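PDB 2QYA: uncharacterized conserved protein from Methanopyrus kandleri AV19, which is of unknown function, belongs to the DUF424 family and folds as a mixed beta sheet with helices packed against it. Local coordinates for residues L19-E24 / K57-A62. The protein carries 2 engineered substitutions. Sequence-based numbering, arbitrary orientation.
Sequences LALCDE and KKIREA
Leu19 and Leu21, successive inward-facing residues of strand 16-23, form two bumps between which Ile59 of helix 52-66 wedges its long branch. CG1 of Ile59 lies 4.1 Å from Leu19 CD1 and equally far from Leu21 CD1, so one methylene fills the notch between the leucines. Beyond it Ile59 and Leu21 meet tip to tip: CD1 of the isoleucine nestles against the fork of Leu21, 4.0 Å from its CD2. Leu19 instead slides past Ile59 in the opposite direction and straddles Ala62, one helical turn further on, whose CB sits 3.9 Å from both Leu19 CD1 and Leu19 CD2. The small alanine thus leaves a shallow hollow on the helix for the forked leucine end. With CG anti to the carbonyl carbon (chi1 -39°), Leu19 carries on toward the helix from a CB that already faces it, bringing both methyls to Ala62. The segment axes run nearly antiparallel (166°) and lie 10.4 Å apart at their closest, a spacing filled by apolar side chains. Strand 16-23 is interior to the mixed sheet, and further apolar groups pack around the contact: Leu8 of strand 6-13 touches both Leu21 and Ile59, while Ala81, Val84 and Val85 of helix 79-87 lie against Leu21. Cut back to an alanine, Leu21 would lose the fork that faces Ile59 CD1, and a gap is likely to open between the two helices and the sheet. On the exposed flank of helix 52-66, Lys57 NZ pairs with Glu61 OE2 in a salt bridge of 3.2 Å. Across the interface no hydrogen bond forms; the four buried residues that touch are all aliphatic, so this junction belongs to the protein's hydrophobic core, held by complementary shape and, presumably, exclusion of water.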
loop_
_atom_site.group_PDB
_atom_site.type_symbol
_atom_site.label_atom_id
_atom_site.label_comp_id
_atom_site.label_asym_id
_atom_site.label_seq_id
_atom_site.Cartn_x
_atom_site.Cartn_y
_atom_site.Cartn_z
ATOM N N LEU A 19 -3.040 6.030 -1.452
ATOM C CA LEU A 19 -3.973 7.129 -1.392
ATOM C C LEU A 19 -5.326 6.508 -1.134
ATOM O O LEU A 19 -5.858 5.777 -1.986
ATOM C CB LEU A 19 -3.974 7.935 -2.690
ATOM C CG LEU A 19 -2.662 8.226 -3.441
ATOM C CD1 LEU A 19 -2.890 9.022 -4.726
ATOM C CD2 LEU A 19 -1.682 8.938 -2.588
ATOM N N ALA A 20 -5.847 6.729 0.075
ATOM C CA ALA A 20 -7.158 6.228 0.454
ATOM C C ALA A 20 -8.180 7.372 0.586
ATOM O O ALA A 20 -7.916 8.397 1.213
ATOM C CB ALA A 20 -7.093 5.407 1.744
ATOM N N LEU A 21 -9.349 7.169 0.008
ATOM C CA LEU A 21 -10.388 8.187 -0.010
ATOM C C LEU A 21 -11.598 7.537 0.580
ATOM O O LEU A 21 -11.891 6.385 0.260
ATOM C CB LEU A 21 -10.693 8.630 -1.438
ATOM C CG LEU A 21 -9.653 9.456 -2.172
ATOM C CD1 LEU A 21 -9.638 9.058 -3.634
ATOM C CD2 LEU A 21 -9.986 10.924 -2.046
ATOM N N CYS A 22 -12.299 8.254 1.445
ATOM C CA CYS A 22 -13.527 7.721 2.021
ATOM C C CYS A 22 -14.519 8.858 2.196
ATOM O O CYS A 22 -14.127 9.950 2.637
ATOM C CB CYS A 22 -13.216 7.089 3.377
ATOM S SG CYS A 22 -14.508 6.151 4.177
ATOM N N ASP A 23 -15.792 8.617 1.866
ATOM C CA ASP A 23 -16.849 9.583 2.216
ATOM C C ASP A 23 -16.876 9.783 3.736
ATOM O O ASP A 23 -16.859 8.829 4.509
ATOM C CB ASP A 23 -18.231 9.147 1.689
ATOM C CG ASP A 23 -18.327 9.237 0.178
ATOM O OD1 ASP A 23 -17.262 9.188 -0.498
ATOM O OD2 ASP A 23 -19.465 9.370 -0.346
ATOM N N GLU A 24 -16.876 11.038 4.152
ATOM C CA GLU A 24 -16.826 11.372 5.563
ATOM C C GLU A 24 -17.995 10.764 6.317
ATOM O O GLU A 24 -17.799 10.198 7.391
ATOM C CB GLU A 24 -16.813 12.880 5.721
ATOM C CG GLU A 24 -16.365 13.404 7.059
ATOM C CD GLU A 24 -16.514 14.910 7.100
ATOM O OE1 GLU A 24 -17.665 15.365 6.975
ATOM O OE2 GLU A 24 -15.497 15.624 7.206
ATOM N N LYS A 57 -7.578 17.255 -6.995
ATOM C CA LYS A 57 -6.313 17.943 -7.266
ATOM C C LYS A 57 -5.144 17.242 -6.552
ATOM O O LYS A 57 -4.120 16.967 -7.177
ATOM C CB LYS A 57 -6.422 19.423 -6.890
ATOM C CG LYS A 57 -5.125 20.202 -6.912
ATOM C CD LYS A 57 -5.362 21.725 -6.863
ATOM C CE LYS A 57 -4.029 22.504 -6.754
ATOM N NZ LYS A 57 -3.458 22.425 -5.353
ATOM N N LYS A 58 -5.301 16.950 -5.259
ATOM C CA LYS A 58 -4.244 16.271 -4.489
ATOM C C LYS A 58 -3.917 14.867 -5.025
ATOM O O LYS A 58 -2.766 14.441 -5.000
ATOM C CB LYS A 58 -4.580 16.198 -2.993
ATOM C CG LYS A 58 -3.707 17.095 -2.078
ATOM C CD LYS A 58 -3.972 18.604 -2.288
ATOM C CE LYS A 58 -3.194 19.525 -1.269
ATOM N NZ LYS A 58 -3.682 19.405 0.154
ATOM N N ILE A 59 -4.942 14.156 -5.461
ATOM C CA ILE A 59 -4.795 12.815 -6.036
ATOM C C ILE A 59 -3.995 12.881 -7.324
ATOM O O ILE A 59 -3.008 12.176 -7.459
ATOM C CB ILE A 59 -6.187 12.095 -6.208
ATOM C CG1 ILE A 59 -6.400 11.110 -5.085
ATOM C CG2 ILE A 59 -6.283 11.337 -7.492
ATOM C CD1 ILE A 59 -6.526 11.732 -3.792
ATOM N N ARG A 60 -4.385 13.773 -8.226
ATOM C CA ARG A 60 -3.609 14.059 -9.422
ATOM C C ARG A 60 -2.150 14.330 -9.105
ATOM O O ARG A 60 -1.265 13.786 -9.762
ATOM C CB ARG A 60 -4.140 15.286 -10.146
ATOM C CG ARG A 60 -5.314 15.058 -11.025
ATOM C CD ARG A 60 -5.610 16.316 -11.855
ATOM N NE ARG A 60 -6.997 16.309 -12.325
ATOM C CZ ARG A 60 -7.990 17.057 -11.822
ATOM N NH1 ARG A 60 -7.770 17.937 -10.834
ATOM N NH2 ARG A 60 -9.215 16.938 -12.332
ATOM N N GLU A 61 -1.899 15.199 -8.127
ATOM C CA GLU A 61 -0.526 15.615 -7.835
ATOM C C GLU A 61 0.317 14.484 -7.251
ATOM O O GLU A 61 1.488 14.390 -7.560
ATOM C CB GLU A 61 -0.496 16.808 -6.878
ATOM C CG GLU A 61 -1.065 18.125 -7.446
ATOM C CD GLU A 61 -1.353 19.168 -6.340
ATOM O OE1 GLU A 61 -1.492 18.771 -5.154
ATOM O OE2 GLU A 61 -1.450 20.375 -6.659
ATOM N N ALA A 62 -0.265 13.653 -6.384
ATOM C CA ALA A 62 0.479 12.560 -5.781
ATOM C C ALA A 62 0.796 11.510 -6.854
ATOM O O ALA A 62 1.879 10.938 -6.840
ATOM C CB ALA A 62 -0.282 11.947 -4.619
#